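Local coordinates for glutathione S-transferase family protein (Populus trichocarpa, PDB 5F06) that probably catalyses the conjugation of glutathione to electrophilic substrates, releasing a halide ion and a proton, in plant detoxification, at residues Y82-V96 and L157-H169. Residues are numbered along the deposited sequence; the frame is centred on the assembly and turned at random.
Sequences YDLIRHENLKEAASV and LAGDFYSLADLHH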
loop_
_atom_site.group_PDB
_atom_site.type_symbol
_atom_site.label_atom_id
_atom_site.label_comp_id
_atom_site.label_asym_id
_atom_site.label_seq_id
_atom_site.Cartn_x
_atom_site.Cartn_y
_atom_site.Cartn_z
ATOM N N TYR A 82 7.617 19.781 -9.073
ATOM C CA TYR A 82 6.265 19.864 -8.541
ATOM C C TYR A 82 6.166 19.372 -7.096
ATOM O O TYR A 82 6.843 18.432 -6.691
ATOM C CB TYR A 82 5.282 19.075 -9.407
ATOM C CG TYR A 82 3.869 19.299 -8.944
ATOM C CD1 TYR A 82 3.152 20.410 -9.362
ATOM C CD2 TYR A 82 3.268 18.427 -8.048
ATOM C CE1 TYR A 82 1.866 20.634 -8.919
ATOM C CE2 TYR A 82 1.986 18.644 -7.599
ATOM C CZ TYR A 82 1.288 19.749 -8.035
ATOM O OH TYR A 82 0.006 19.968 -7.587
ATOM N N ASP A 83 5.284 20.021 -6.341
ATOM C CA ASP A 83 5.054 19.719 -4.931
ATOM C C ASP A 83 4.110 18.522 -4.762
ATOM O O ASP A 83 2.912 18.695 -4.520
ATOM C CB ASP A 83 4.481 20.962 -4.243
ATOM C CG ASP A 83 4.297 20.783 -2.751
ATOM O OD1 ASP A 83 4.812 19.795 -2.187
ATOM O OD2 ASP A 83 3.641 21.653 -2.143
ATOM N N LEU A 84 4.660 17.314 -4.879
ATOM C CA LEU A 84 3.846 16.098 -4.948
ATOM C C LEU A 84 3.276 15.636 -3.603
ATOM O O LEU A 84 2.194 15.049 -3.572
ATOM C CB LEU A 84 4.660 14.947 -5.553
ATOM C CG LEU A 84 4.891 14.962 -7.065
ATOM C CD1 LEU A 84 5.880 13.879 -7.465
ATOM C CD2 LEU A 84 3.574 14.775 -7.813
ATOM N N ILE A 85 3.998 15.876 -2.506
ATOM C CA ILE A 85 3.545 15.405 -1.193
ATOM C C ILE A 85 3.273 16.547 -0.208
ATOM O O ILE A 85 3.020 16.309 0.972
ATOM C CB ILE A 85 4.557 14.415 -0.573
ATOM C CG1 ILE A 85 5.934 15.062 -0.388
ATOM C CG2 ILE A 85 4.655 13.163 -1.450
ATOM C CD1 ILE A 85 6.892 14.226 0.449
ATOM N N ARG A 86 3.308 17.780 -0.712
ATOM C CA ARG A 86 2.808 18.953 0.012
ATOM C C ARG A 86 3.646 19.270 1.257
ATOM O O ARG A 86 3.153 19.250 2.384
ATOM C CB ARG A 86 1.336 18.743 0.388
ATOM C CG ARG A 86 0.490 18.115 -0.725
ATOM C CD ARG A 86 0.655 18.828 -2.066
ATOM N NE ARG A 86 0.094 20.171 -2.061
ATOM C CZ ARG A 86 0.165 21.013 -3.088
ATOM N NH1 ARG A 86 0.783 20.655 -4.209
ATOM N NH2 ARG A 86 -0.381 22.215 -2.999
ATOM N N HIS A 87 4.913 19.603 1.028
ATOM C CA HIS A 87 5.891 19.756 2.107
ATOM C C HIS A 87 5.750 21.032 2.946
ATOM O O HIS A 87 6.517 21.229 3.890
ATOM C CB HIS A 87 7.308 19.705 1.524
ATOM C CG HIS A 87 7.657 20.889 0.677
ATOM N ND1 HIS A 87 7.307 20.982 -0.652
ATOM C CD2 HIS A 87 8.327 22.027 0.970
ATOM C CE1 HIS A 87 7.744 22.129 -1.142
ATOM N NE2 HIS A 87 8.366 22.783 -0.177
ATOM N N GLU A 88 4.798 21.900 2.614
ATOM C CA GLU A 88 4.614 23.139 3.378
ATOM C C GLU A 88 3.168 23.330 3.830
ATOM O O GLU A 88 2.764 24.429 4.218
ATOM C CB GLU A 88 5.089 24.346 2.558
ATOM C CG GLU A 88 4.642 24.364 1.104
ATOM C CD GLU A 88 5.265 25.509 0.311
ATOM O OE1 GLU A 88 6.185 26.179 0.835
ATOM O OE2 GLU A 88 4.836 25.738 -0.840
ATOM N N ASN A 89 2.399 22.246 3.798
ATOM C CA ASN A 89 1.043 22.253 4.328
ATOM C C ASN A 89 0.735 20.904 4.962
ATOM O O ASN A 89 0.575 19.907 4.263
ATOM C CB ASN A 89 0.033 22.572 3.230
ATOM C CG ASN A 89 -1.355 22.840 3.777
ATOM O OD1 ASN A 89 -1.965 21.980 4.414
ATOM N ND2 ASN A 89 -1.866 24.035 3.521
ATOM N N LEU A 90 0.663 20.882 6.289
ATOM C CA LEU A 90 0.500 19.634 7.028
ATOM C C LEU A 90 -0.832 18.966 6.715
ATOM O O LEU A 90 -0.898 17.750 6.556
ATOM C CB LEU A 90 0.604 19.886 8.535
ATOM C CG LEU A 90 1.911 20.494 9.044
ATOM C CD1 LEU A 90 1.839 20.684 10.550
ATOM C CD2 LEU A 90 3.106 19.629 8.671
ATOM N N LYS A 91 -1.886 19.768 6.631
ATOM C CA LYS A 91 -3.219 19.248 6.353
ATOM C C LYS A 91 -3.267 18.575 4.983
ATOM O O LYS A 91 -3.844 17.497 4.826
ATOM C CB LYS A 91 -4.255 20.375 6.428
ATOM C CG LYS A 91 -5.684 19.923 6.166
ATOM C CD LYS A 91 -6.676 21.060 6.346
ATOM C CE LYS A 91 -8.110 20.569 6.211
ATOM N NZ LYS A 91 -9.100 21.668 6.398
ATOM N N GLU A 92 -2.652 19.214 3.992
ATOM C CA GLU A 92 -2.625 18.678 2.640
ATOM C C GLU A 92 -1.801 17.398 2.573
ATOM O O GLU A 92 -2.208 16.426 1.940
ATOM C CB GLU A 92 -2.060 19.709 1.659
ATOM C CG GLU A 92 -2.964 20.915 1.448
ATOM C CD GLU A 92 -2.422 21.890 0.414
ATOM O OE1 GLU A 92 -1.320 21.642 -0.120
ATOM O OE2 GLU A 92 -3.109 22.899 0.129
ATOM N N ALA A 93 -0.639 17.410 3.224
ATOM C CA ALA A 93 0.257 16.258 3.217
ATOM C C ALA A 93 -0.422 15.030 3.810
ATOM O O ALA A 93 -0.197 13.907 3.363
ATOM C CB ALA A 93 1.539 16.579 3.980
ATOM N N ALA A 94 -1.265 15.252 4.813
ATOM C CA ALA A 94 -1.977 14.159 5.460
ATOM C C ALA A 94 -2.995 13.540 4.509
ATOM O O ALA A 94 -3.109 12.320 4.414
ATOM C CB ALA A 94 -2.658 14.647 6.723
ATOM N N SER A 95 -3.732 14.392 3.806
ATOM C CA SER A 95 -4.730 13.937 2.848
ATOM C C SER A 95 -4.091 13.123 1.725
ATOM O O SER A 95 -4.664 12.141 1.254
ATOM C CB SER A 95 -5.485 15.131 2.264
ATOM O OG SER A 95 -6.553 14.700 1.446
ATOM N N VAL A 96 -2.903 13.531 1.293
ATOM C CA VAL A 96 -2.181 12.782 0.276
ATOM C C VAL A 96 -1.907 11.372 0.791
ATOM O O VAL A 96 -2.098 10.402 0.060
ATOM C CB VAL A 96 -0.861 13.482 -0.126
ATOM C CG1 VAL A 96 0.009 12.572 -1.011
ATOM C CG2 VAL A 96 -1.159 14.782 -0.850
ATOM N N LEU A 157 -7.887 13.973 -6.035
ATOM C CA LEU A 157 -8.326 13.063 -4.983
ATOM C C LEU A 157 -8.055 13.577 -3.568
ATOM O O LEU A 157 -8.892 13.408 -2.681
ATOM C CB LEU A 157 -7.667 11.691 -5.158
ATOM C CG LEU A 157 -8.142 10.838 -6.345
ATOM C CD1 LEU A 157 -7.264 9.603 -6.473
ATOM C CD2 LEU A 157 -9.613 10.431 -6.222
ATOM N N ALA A 158 -6.898 14.197 -3.348
ATOM C CA ALA A 158 -6.512 14.609 -1.997
ATOM C C ALA A 158 -6.921 16.045 -1.680
ATOM O O ALA A 158 -6.773 16.495 -0.541
ATOM C CB ALA A 158 -5.009 14.448 -1.809
ATOM N N GLY A 159 -7.422 16.758 -2.685
ATOM C CA GLY A 159 -7.752 18.165 -2.541
ATOM C C GLY A 159 -7.740 18.869 -3.885
ATOM O O GLY A 159 -7.724 18.215 -4.930
ATOM N N ASP A 160 -7.744 20.201 -3.860
ATOM C CA ASP A 160 -7.738 20.999 -5.086
ATOM C C ASP A 160 -6.310 21.218 -5.586
ATOM O O ASP A 160 -5.949 22.311 -6.018
ATOM C CB ASP A 160 -8.441 22.343 -4.848
ATOM C CG ASP A 160 -9.945 22.194 -4.683
ATOM O OD1 ASP A 160 -10.556 21.414 -5.445
ATOM O OD2 ASP A 160 -10.517 22.850 -3.788
ATOM N N PHE A 161 -5.506 20.162 -5.513
ATOM C CA PHE A 161 -4.131 20.172 -6.008
ATOM C C PHE A 161 -3.767 18.778 -6.493
ATOM O O PHE A 161 -4.169 17.781 -5.892
ATOM C CB PHE A 161 -3.158 20.611 -4.914
ATOM C CG PHE A 161 -3.318 19.845 -3.632
ATOM C CD1 PHE A 161 -2.654 18.642 -3.439
ATOM C CD2 PHE A 161 -4.153 20.313 -2.628
ATOM C CE1 PHE A 161 -2.813 17.932 -2.268
ATOM C CE2 PHE A 161 -4.313 19.605 -1.455
ATOM C CZ PHE A 161 -3.642 18.413 -1.276
ATOM N N TYR A 162 -3.017 18.709 -7.588
ATOM C CA TYR A 162 -2.450 17.447 -8.036
ATOM C C TYR A 162 -1.461 16.949 -6.984
ATOM O O TYR A 162 -0.739 17.748 -6.386
ATOM C CB TYR A 162 -1.766 17.624 -9.388
ATOM C CG TYR A 162 -1.208 16.356 -9.990
ATOM C CD1 TYR A 162 -2.050 15.381 -10.511
ATOM C CD2 TYR A 162 0.161 16.143 -10.061
ATOM C CE1 TYR A 162 -1.544 14.229 -11.074
ATOM C CE2 TYR A 162 0.678 14.990 -10.622
ATOM C CZ TYR A 162 -0.176 14.039 -11.128
ATOM O OH TYR A 162 0.342 12.895 -11.690
ATOM N N SER A 163 -1.440 15.641 -6.743
ATOM C CA SER A 163 -0.510 15.070 -5.771
ATOM C C SER A 163 -0.055 13.661 -6.144
ATOM O O SER A 163 -0.478 13.101 -7.156
ATOM C CB SER A 163 -1.148 15.043 -4.384
ATOM O OG SER A 163 -1.979 13.907 -4.232
ATOM N N LEU A 164 0.813 13.102 -5.309
ATOM C CA LEU A 164 1.313 11.745 -5.495
ATOM C C LEU A 164 0.169 10.731 -5.541
ATOM O O LEU A 164 0.269 9.700 -6.209
ATOM C CB LEU A 164 2.290 11.388 -4.372
ATOM C CG LEU A 164 3.058 10.079 -4.551
ATOM C CD1 LEU A 164 4.041 10.173 -5.714
ATOM C CD2 LEU A 164 3.775 9.724 -3.256
ATOM N N ALA A 165 -0.917 11.033 -4.830
ATOM C CA ALA A 165 -2.098 10.174 -4.816
ATOM C C ALA A 165 -2.647 9.966 -6.223
ATOM O O ALA A 165 -2.875 8.832 -6.641
ATOM C CB ALA A 165 -3.176 10.763 -3.909
ATOM N N ASP A 166 -2.859 11.058 -6.952
ATOM C CA ASP A 166 -3.352 10.966 -8.322
ATOM C C ASP A 166 -2.335 10.263 -9.214
ATOM O O ASP A 166 -2.685 9.371 -9.990
ATOM C CB ASP A 166 -3.659 12.355 -8.878
ATOM C CG ASP A 166 -4.469 13.198 -7.921
ATOM O OD1 ASP A 166 -5.714 13.067 -7.908
ATOM O OD2 ASP A 166 -3.850 13.992 -7.178
ATOM N N LEU A 167 -1.078 10.676 -9.090
ATOM C CA LEU A 167 0.006 10.161 -9.921
ATOM C C LEU A 167 0.059 8.638 -9.934
ATOM O O LEU A 167 0.236 8.022 -10.992
ATOM C CB LEU A 167 1.348 10.722 -9.436
ATOM C CG LEU A 167 2.582 10.346 -10.267
ATOM C CD1 LEU A 167 3.602 11.471 -10.240
ATOM C CD2 LEU A 167 3.227 9.039 -9.796
ATOM N N HIS A 168 -0.095 8.025 -8.764
ATOM C CA HIS A 168 0.030 6.578 -8.666
ATOM C C HIS A 168 -1.010 5.841 -9.505
ATOM O O HIS A 168 -0.820 4.671 -9.824
ATOM C CB HIS A 168 -0.060 6.128 -7.206
ATOM C CG HIS A 168 1.190 6.380 -6.428
ATOM N ND1 HIS A 168 1.274 6.186 -5.068
ATOM C CD2 HIS A 168 2.413 6.811 -6.824
ATOM C CE1 HIS A 168 2.494 6.489 -4.656
ATOM N NE2 HIS A 168 3.204 6.870 -5.701
ATOM N N HIS A 169 -2.087 6.532 -9.878
ATOM C CA HIS A 169 -3.173 5.934 -10.667
ATOM C C HIS A 169 -2.896 5.892 -12.169
ATOM O O HIS A 169 -3.599 5.214 -12.917
ATOM C CB HIS A 169 -4.476 6.709 -10.464
ATOM C CG HIS A 169 -5.062 6.580 -9.096
ATOM N ND1 HIS A 169 -4.577 7.274 -8.009
ATOM C CD2 HIS A 169 -6.107 5.850 -8.640
ATOM C CE1 HIS A 169 -5.292 6.972 -6.942
ATOM N NE2 HIS A 169 -6.229 6.112 -7.297
HETATM O O HOH W 1 -2.426 21.226 -8.901
#
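The N-capping box of the GST C-terminal domain, formed by Ser163 and Asp166, packs through Ser163 CB against Val96 CG2 (3.5 Å) of helix 90-120 and against Leu84 O. Ser163 OG accepts from Ala165 N, and Asp166 OD2 accepts from Ser163 N. Next to the box, Leu164 N donates to Leu84 O at 3.0 Å. This bond ties the start of helix 164-167 to the loop between helices 66-76 and 90-120. Leu84 CD2 also meets the Tyr162 ring and Leu167 CD1. Tyr82 OH donates to Tyr162 O at 2.6 Å, and a water joins the same hydroxyl to Tyr162 N. The Tyr162 ring turns its edge to the Tyr82 face in an offset edge-to-face contact.

Two residues before Ser163, the Phe161 ring stacks on Arg86. The Arg86 chain bends at chi2 and chi3 (-50° and -68°), which lays its guanidinium flat on the ring, planes 9° apart. Glu92 covers another part of the same ring face. Its OE1 takes Arg86 NE at 2.8 Å and also NH2, while Arg86 NH1 reaches Asp83 O. A methionine in place of Arg86 would probably leave Glu92 without its charged partner and lose the flat stack on Phe161. Val96 CG2 meets the ring edge at CE1 (3.8 Å). One residue earlier in the helix, Ser95 OG donates to Ala158 O at 2.7 Å.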